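Local structure of ICChI, a glycosylated chitinase (Ipomoea carnea, 6IDN) at residues Y6-G14 and I43-N51; C57-K68 and S111-D120. The protein probably hydrolyses the beta-1,4 links of chitin, as a glycosylated plant family 18 glycoside hydrolase with chitinase and lysozyme activity on a TIM barrel fold. All blocks are in the same frame, centred on the assembly; numbering follows the deposited sequence.

Contact 1: Y6-G14 and I43-N51; sequences YWGQDGGEG and ILNLTKHCN. With NAG (2-acetamido-2-deoxy-beta-D-glucopyranose), chain B.
The loop that leaves the first strand of the TIM barrel, 2-7, meets the glycosylated loop after strand 43-44 here, and His49 is the side chain that enters between Trp7 and Gly11. Its imidazole has Trp7 CZ2 over one face, 3.4 Å from CE1 of His49, and on the opposite face Gly11 CA stands 3.8 Å from the ring centroid, a CH-pi contact almost on the ring normal. The indole is not parallel to the imidazole: the planes are inclined at 31°, an oblique aromatic pair. Rotation of the imidazole is fixed by Glu13, since His49 NE2 donates to Glu13 OE2 at 2.7 Å with an N-H...O angle of 168°. The carboxylate lies nearly coplanar with the ring and offers its anti lone pair. Glu13 CG sits between its own backbone N and carbonyl carbon (chi1 74°), from where the extended chain brings OE2 back to the strand end; there Gly8 N also donates to it, at 2.8 Å, from above the carboxylate plane. Trp7 is secured in turn by NE1, which donates to Gly14 O at 2.9 Å. Farther along, Thr47 OG1 lies 3.0 Å from Gly8 O, while its methyl CG2 packs against Gln9 OE1. The Gln9 amide nitrogen is hydrogen-bonded to Gly31 O of the neighbouring strand, and NE2 lies 2.9 Å from Asn45 O. Asn45 carries the N-linked sugar on ND2 and uses OD1 to accept from Thr47 N in an Asx turn, which leaves both ends of its amide engaged. With two N-H groups converging on Glu13 OE2, the negative charge of this buried carboxylate is probably stabilised, and the bond places a proton on His49 NE2.

Contact 2: C57-K68 and S111-D120; sequences CKFLSSEISYCK and SRPLGDESLD. With CA (calcium ion), chain F.
Lys68 and Glu117 form the salt bridge at one end of this contact, where helix 60-69 of the TIM barrel packs on the loop leading into strand 121-126. Lys68 NZ lies 2.9 Å from Glu117 OE2, on its anti side, and also donates to Ser118 O at 2.7 Å; a bend at chi3 (60°) turns the ammonium group to both. Glu117 OE1 takes a weak bond from Ser65 OG. One helical turn earlier, Ser61 OG accepts from Glu117 N at 2.7 Å, a moderately bent bond (N-H...O 156°) that fixes the loop backbone just before the carboxylate. Between these polar ends Ile64 lies across Leu119, its CG2 3.6 Å from Leu119 CD2, and Leu114 CD2 runs alongside Leu60 CD1. At the far end Lys58 NZ donates to Ser111 OG and, at 2.6 Å, to Arg112 O, which it meets from above the carbonyl plane while Gly115 N arrives from the opposite face.

The second shell positions this loop. Arg112 NE donates to Gly115 O within the loop, and NH1 of the same guanidinium is bound to Leu105 O. Asp120 OD2 accepts from Val74 N on the adjacent strand. Just after the type I turn Arg112-Gly115, Asp116 OD1 coordinates the calcium ion at 2.7 Å, with Gln108 supplying a further ligand.

Overall arrangement
Followed from the N terminus, the chain runs along strand 2-7 and out into the loop that completes 6-14, passes helix 16-21 and strand 27-36, and returns with 43-51 to close contact 1. Contact 2 opens only afterwards, at Cys57, and closes when 111-120 arrives behind helix 90-103; the two are therefore in series and neither nest nor cross. Their centres are 14 Å apart, yet they touch: the Cys50-Cys57 disulfide joins the second segment of contact 1 to the first of contact 2, and Leu46 packs on Leu60. Together they connect loops beside strands 2-7 and 121-126 through helix 60-69, whose Cys67 is bonded to Cys20.

Contact 1: Y6-G14 and I43-N51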
# COMPACT_ATOMS: atom_id res chain seq x y z
N TYR A 6 1.90 -1.90 6.32
CA TYR A 6 3.16 -1.48 5.72
C TYR A 6 4.35 -1.99 6.52
O TYR A 6 4.38 -1.92 7.75
CB TYR A 6 3.23 0.05 5.62
CG TYR A 6 2.43 0.58 4.46
CD1 TYR A 6 1.07 0.81 4.59
CD2 TYR A 6 3.03 0.86 3.24
CE1 TYR A 6 0.32 1.27 3.53
CE2 TYR A 6 2.29 1.34 2.16
CZ TYR A 6 0.94 1.54 2.33
OH TYR A 6 0.18 2.00 1.27
N TRP A 7 5.35 -2.48 5.80
CA TRP A 7 6.59 -2.95 6.39
C TRP A 7 7.75 -2.42 5.57
O TRP A 7 7.63 -2.22 4.36
CB TRP A 7 6.63 -4.49 6.45
CG TRP A 7 7.92 -5.10 6.94
CD1 TRP A 7 8.18 -5.52 8.21
CD2 TRP A 7 9.10 -5.39 6.17
NE1 TRP A 7 9.45 -6.05 8.28
CE2 TRP A 7 10.03 -5.98 7.04
CE3 TRP A 7 9.45 -5.21 4.83
CZ2 TRP A 7 11.29 -6.38 6.62
CZ3 TRP A 7 10.71 -5.60 4.41
CH2 TRP A 7 11.61 -6.18 5.30
N GLY A 8 8.86 -2.14 6.25
CA GLY A 8 10.07 -1.75 5.56
C GLY A 8 10.75 -0.50 6.11
O GLY A 8 11.95 -0.31 5.90
N GLN A 9 10.00 0.36 6.80
CA GLN A 9 10.48 1.69 7.11
C GLN A 9 10.96 1.85 8.55
O GLN A 9 11.18 2.98 9.00
CB GLN A 9 9.41 2.73 6.77
CG GLN A 9 9.23 2.96 5.27
CD GLN A 9 10.52 3.41 4.62
OE1 GLN A 9 11.02 4.50 4.92
NE2 GLN A 9 11.09 2.55 3.77
N ASP A 10 11.18 0.75 9.27
CA ASP A 10 11.89 0.81 10.54
C ASP A 10 12.55 -0.54 10.80
O ASP A 10 11.86 -1.55 10.95
CB ASP A 10 10.95 1.19 11.69
CG ASP A 10 11.71 1.65 12.92
OD1 ASP A 10 12.56 0.88 13.42
OD2 ASP A 10 11.46 2.79 13.39
N GLY A 11 13.88 -0.55 10.83
CA GLY A 11 14.63 -1.80 10.95
C GLY A 11 14.34 -2.59 12.21
O GLY A 11 14.62 -3.79 12.26
N GLY A 12 13.79 -1.95 13.24
CA GLY A 12 13.41 -2.63 14.46
C GLY A 12 12.00 -3.17 14.51
O GLY A 12 11.59 -3.69 15.56
N GLU A 13 11.24 -3.08 13.42
CA GLU A 13 9.86 -3.55 13.45
C GLU A 13 9.73 -5.06 13.31
O GLU A 13 8.61 -5.57 13.29
CB GLU A 13 9.04 -2.87 12.34
CG GLU A 13 9.35 -3.38 10.94
CD GLU A 13 9.00 -2.35 9.89
OE1 GLU A 13 8.01 -1.62 10.10
OE2 GLU A 13 9.72 -2.25 8.87
N GLY A 14 10.84 -5.78 13.26
CA GLY A 14 10.80 -7.21 13.05
C GLY A 14 11.03 -7.58 11.60
O GLY A 14 10.89 -6.77 10.68
N ILE A 43 15.46 3.57 -6.88
CA ILE A 43 16.09 3.36 -5.59
C ILE A 43 15.05 2.77 -4.65
O ILE A 43 13.97 3.34 -4.48
CB ILE A 43 16.67 4.67 -5.02
CG1 ILE A 43 17.81 5.17 -5.91
CG2 ILE A 43 17.17 4.45 -3.61
CD1 ILE A 43 18.37 6.49 -5.47
N LEU A 44 15.39 1.65 -4.03
CA LEU A 44 14.53 1.02 -3.03
C LEU A 44 15.11 1.27 -1.65
O LEU A 44 16.31 1.08 -1.43
CB LEU A 44 14.40 -0.48 -3.30
CG LEU A 44 13.59 -1.31 -2.31
CD1 LEU A 44 12.10 -0.97 -2.40
CD2 LEU A 44 13.85 -2.79 -2.53
N ASN A 45 14.26 1.68 -0.71
CA ASN A 45 14.65 2.04 0.64
C ASN A 45 13.92 1.11 1.60
O ASN A 45 12.69 1.18 1.71
CB ASN A 45 14.29 3.50 0.92
CG ASN A 45 14.76 3.99 2.27
OD1 ASN A 45 14.60 3.32 3.30
ND2 ASN A 45 15.34 5.18 2.28
N LEU A 46 14.66 0.24 2.27
CA LEU A 46 14.11 -0.60 3.33
C LEU A 46 14.74 -0.24 4.66
O LEU A 46 14.96 -1.09 5.52
CB LEU A 46 14.29 -2.08 3.01
CG LEU A 46 13.64 -2.56 1.70
CD1 LEU A 46 13.81 -4.05 1.47
CD2 LEU A 46 12.15 -2.17 1.68
N THR A 47 15.00 1.07 4.84
CA THR A 47 15.72 1.66 5.96
C THR A 47 16.84 0.74 6.44
O THR A 47 17.71 0.38 5.64
CB THR A 47 14.76 2.05 7.10
OG1 THR A 47 14.06 0.90 7.59
CG2 THR A 47 13.75 3.07 6.59
N LYS A 48 16.84 0.35 7.71
CA LYS A 48 17.96 -0.42 8.24
C LYS A 48 17.74 -1.93 8.18
O LYS A 48 18.52 -2.67 8.77
CB LYS A 48 18.28 0.00 9.68
CG LYS A 48 18.14 1.49 9.97
CD LYS A 48 18.94 2.40 9.04
CE LYS A 48 18.59 3.87 9.31
NZ LYS A 48 19.52 4.84 8.64
N HIS A 49 16.71 -2.39 7.48
CA HIS A 49 16.53 -3.83 7.31
C HIS A 49 17.68 -4.43 6.51
O HIS A 49 18.30 -5.41 6.93
CB HIS A 49 15.20 -4.12 6.61
CG HIS A 49 14.00 -3.98 7.49
ND1 HIS A 49 13.74 -4.85 8.53
CD2 HIS A 49 12.98 -3.09 7.48
CE1 HIS A 49 12.62 -4.49 9.12
NE2 HIS A 49 12.14 -3.42 8.50
N CYS A 50 17.97 -3.85 5.35
CA CYS A 50 19.01 -4.31 4.45
C CYS A 50 19.18 -3.25 3.37
O CYS A 50 18.28 -2.43 3.14
CB CYS A 50 18.68 -5.67 3.81
SG CYS A 50 17.14 -5.70 2.86
N ASN A 51 20.34 -3.27 2.72
CA ASN A 51 20.66 -2.32 1.66
C ASN A 51 20.39 -2.95 0.31
O ASN A 51 21.12 -3.87 -0.09
CB ASN A 51 22.13 -1.89 1.76
CG ASN A 51 22.49 -0.76 0.80
OD1 ASN A 51 21.71 -0.41 -0.09
ND2 ASN A 51 23.66 -0.18 0.99
C1 NAG B . 15.80 5.78 3.49
C2 NAG B . 17.05 6.62 3.24
C3 NAG B . 17.46 7.36 4.52
C4 NAG B . 16.28 8.16 5.05
C5 NAG B . 15.07 7.24 5.24
C6 NAG B . 13.82 7.97 5.68
C7 NAG B . 18.68 5.96 1.53
C8 NAG B . 19.80 5.02 1.18
N2 NAG B . 18.14 5.80 2.74
O3 NAG B . 18.54 8.24 4.22
O4 NAG B . 16.60 8.78 6.29
O5 NAG B . 14.76 6.62 3.99
O6 NAG B . 13.41 8.92 4.71
O7 NAG B . 18.30 6.83 0.75

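Contact 2: C57-K68 and S111-D120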
# COMPACT_ATOMS: atom_id res chain seq x y z
N CYS A 57 19.77 -7.58 0.01
CA CYS A 57 18.37 -7.84 0.31
C CYS A 57 17.84 -9.08 -0.39
O CYS A 57 16.65 -9.37 -0.27
CB CYS A 57 17.49 -6.64 -0.06
SG CYS A 57 17.69 -5.17 0.96
N LYS A 58 18.67 -9.81 -1.13
CA LYS A 58 18.17 -10.95 -1.88
C LYS A 58 17.65 -12.05 -0.97
O LYS A 58 16.80 -12.85 -1.39
CB LYS A 58 19.26 -11.49 -2.81
CG LYS A 58 19.48 -10.62 -4.04
CD LYS A 58 20.17 -11.40 -5.15
CE LYS A 58 20.83 -10.48 -6.14
NZ LYS A 58 19.82 -9.82 -6.99
N PHE A 59 18.10 -12.10 0.28
CA PHE A 59 17.59 -13.06 1.25
C PHE A 59 16.08 -12.94 1.45
O PHE A 59 15.45 -13.90 1.91
CB PHE A 59 18.30 -12.89 2.60
CG PHE A 59 17.82 -11.70 3.39
CD1 PHE A 59 18.39 -10.45 3.20
CD2 PHE A 59 16.80 -11.83 4.33
CE1 PHE A 59 17.96 -9.36 3.92
CE2 PHE A 59 16.35 -10.73 5.04
CZ PHE A 59 16.93 -9.50 4.84
N LEU A 60 15.50 -11.79 1.13
CA LEU A 60 14.08 -11.59 1.40
C LEU A 60 13.21 -12.53 0.57
O LEU A 60 12.07 -12.80 0.96
CB LEU A 60 13.69 -10.14 1.14
CG LEU A 60 13.98 -9.18 2.30
CD1 LEU A 60 13.68 -7.75 1.89
CD2 LEU A 60 13.17 -9.57 3.54
N SER A 61 13.73 -13.01 -0.55
CA SER A 61 13.01 -13.96 -1.39
C SER A 61 12.42 -15.10 -0.57
O SER A 61 11.25 -15.45 -0.73
CB SER A 61 13.97 -14.51 -2.46
OG SER A 61 13.28 -14.97 -3.60
N SER A 62 13.23 -15.70 0.31
CA SER A 62 12.74 -16.84 1.08
C SER A 62 11.63 -16.43 2.03
O SER A 62 10.70 -17.21 2.27
CB SER A 62 13.90 -17.48 1.85
OG SER A 62 14.81 -18.12 0.97
N GLU A 63 11.70 -15.22 2.59
CA GLU A 63 10.66 -14.77 3.51
C GLU A 63 9.40 -14.37 2.76
O GLU A 63 8.28 -14.63 3.23
CB GLU A 63 11.19 -13.62 4.37
CG GLU A 63 12.49 -13.99 5.10
CD GLU A 63 12.91 -13.02 6.19
OE1 GLU A 63 12.07 -12.21 6.65
OE2 GLU A 63 14.09 -13.08 6.61
N ILE A 64 9.55 -13.75 1.58
CA ILE A 64 8.40 -13.48 0.72
C ILE A 64 7.72 -14.79 0.35
O ILE A 64 6.49 -14.93 0.46
CB ILE A 64 8.84 -12.69 -0.53
CG1 ILE A 64 9.39 -11.31 -0.14
CG2 ILE A 64 7.69 -12.53 -1.52
CD1 ILE A 64 10.22 -10.65 -1.24
N SER A 65 8.50 -15.77 -0.09
CA SER A 65 7.92 -17.06 -0.44
C SER A 65 7.18 -17.66 0.75
O SER A 65 6.10 -18.24 0.58
CB SER A 65 9.01 -18.01 -0.92
OG SER A 65 8.44 -19.16 -1.52
N TYR A 66 7.75 -17.54 1.94
CA TYR A 66 7.10 -18.09 3.13
C TYR A 66 5.80 -17.36 3.42
O TYR A 66 4.77 -17.99 3.70
CB TYR A 66 8.05 -18.01 4.32
CG TYR A 66 7.39 -18.36 5.63
CD1 TYR A 66 7.18 -19.69 5.99
CD2 TYR A 66 6.98 -17.37 6.51
CE1 TYR A 66 6.57 -20.01 7.20
CE2 TYR A 66 6.37 -17.68 7.71
CZ TYR A 66 6.17 -19.00 8.05
OH TYR A 66 5.56 -19.31 9.25
N CYS A 67 5.81 -16.03 3.36
CA CYS A 67 4.58 -15.26 3.53
C CYS A 67 3.52 -15.71 2.54
O CYS A 67 2.36 -15.92 2.91
CB CYS A 67 4.86 -13.77 3.37
SG CYS A 67 5.83 -13.05 4.67
N LYS A 68 3.90 -15.85 1.27
CA LYS A 68 2.93 -16.25 0.26
C LYS A 68 2.41 -17.66 0.51
O LYS A 68 1.23 -17.94 0.24
CB LYS A 68 3.55 -16.11 -1.13
CG LYS A 68 3.86 -14.65 -1.50
CD LYS A 68 4.77 -14.56 -2.71
CE LYS A 68 4.13 -15.21 -3.93
NZ LYS A 68 4.99 -15.09 -5.14
N SER A 111 19.61 -8.11 -12.14
CA SER A 111 19.73 -8.35 -10.70
C SER A 111 18.44 -7.90 -10.03
O SER A 111 18.14 -6.70 -10.02
CB SER A 111 20.94 -7.62 -10.13
OG SER A 111 20.99 -7.77 -8.72
N ARG A 112 17.68 -8.85 -9.48
CA ARG A 112 16.44 -8.52 -8.80
C ARG A 112 16.74 -8.17 -7.34
O ARG A 112 17.37 -8.98 -6.64
CB ARG A 112 15.46 -9.68 -8.87
CG ARG A 112 14.94 -9.95 -10.30
CD ARG A 112 14.09 -11.21 -10.37
NE ARG A 112 13.03 -11.21 -9.36
CZ ARG A 112 11.79 -10.80 -9.59
NH1 ARG A 112 11.42 -10.35 -10.80
NH2 ARG A 112 10.90 -10.84 -8.60
N PRO A 113 16.34 -6.98 -6.87
CA PRO A 113 16.78 -6.53 -5.53
C PRO A 113 16.37 -7.44 -4.39
O PRO A 113 17.11 -7.53 -3.41
CB PRO A 113 16.13 -5.15 -5.41
CG PRO A 113 15.98 -4.68 -6.82
CD PRO A 113 15.63 -5.93 -7.60
N LEU A 114 15.22 -8.10 -4.47
CA LEU A 114 14.74 -8.95 -3.39
C LEU A 114 14.79 -10.43 -3.76
O LEU A 114 14.07 -11.24 -3.16
CB LEU A 114 13.31 -8.56 -3.00
CG LEU A 114 13.07 -7.07 -2.74
CD1 LEU A 114 11.60 -6.81 -2.39
CD2 LEU A 114 13.98 -6.56 -1.63
N GLY A 115 15.61 -10.81 -4.74
CA GLY A 115 15.73 -12.20 -5.11
C GLY A 115 14.68 -12.65 -6.11
O GLY A 115 13.94 -11.85 -6.68
N ASP A 116 14.60 -13.97 -6.29
CA ASP A 116 13.82 -14.52 -7.40
C ASP A 116 12.32 -14.56 -7.15
O ASP A 116 11.56 -14.59 -8.13
CB ASP A 116 14.31 -15.93 -7.72
CG ASP A 116 15.05 -16.01 -9.04
OD1 ASP A 116 15.35 -14.94 -9.64
OD2 ASP A 116 15.35 -17.13 -9.48
N GLU A 117 11.86 -14.58 -5.90
CA GLU A 117 10.42 -14.73 -5.66
C GLU A 117 9.64 -13.51 -6.15
O GLU A 117 9.98 -12.36 -5.81
CB GLU A 117 10.16 -14.96 -4.17
CG GLU A 117 8.72 -15.33 -3.86
CD GLU A 117 8.36 -16.73 -4.32
OE1 GLU A 117 9.26 -17.58 -4.46
OE2 GLU A 117 7.16 -16.99 -4.54
N SER A 118 8.58 -13.75 -6.92
CA SER A 118 7.75 -12.66 -7.44
C SER A 118 6.86 -12.07 -6.35
O SER A 118 6.26 -12.78 -5.55
CB SER A 118 6.84 -13.15 -8.57
OG SER A 118 6.06 -12.07 -9.11
N LEU A 119 6.80 -10.74 -6.31
CA LEU A 119 5.76 -10.12 -5.50
C LEU A 119 4.42 -10.21 -6.22
O LEU A 119 4.32 -10.53 -7.41
CB LEU A 119 6.12 -8.66 -5.19
CG LEU A 119 7.39 -8.44 -4.37
CD1 LEU A 119 7.56 -6.98 -3.93
CD2 LEU A 119 7.41 -9.34 -3.17
N ASP A 120 3.36 -9.89 -5.47
CA ASP A 120 2.00 -10.04 -5.98
C ASP A 120 1.46 -8.80 -6.69
O ASP A 120 0.47 -8.92 -7.41
CB ASP A 120 1.06 -10.42 -4.84
CG ASP A 120 1.29 -11.84 -4.37
OD1 ASP A 120 1.12 -12.79 -5.17
OD2 ASP A 120 1.67 -12.01 -3.21
CA CA F . 13.80 -15.29 -11.87
O HOH W 1 19.50 -6.69 -2.77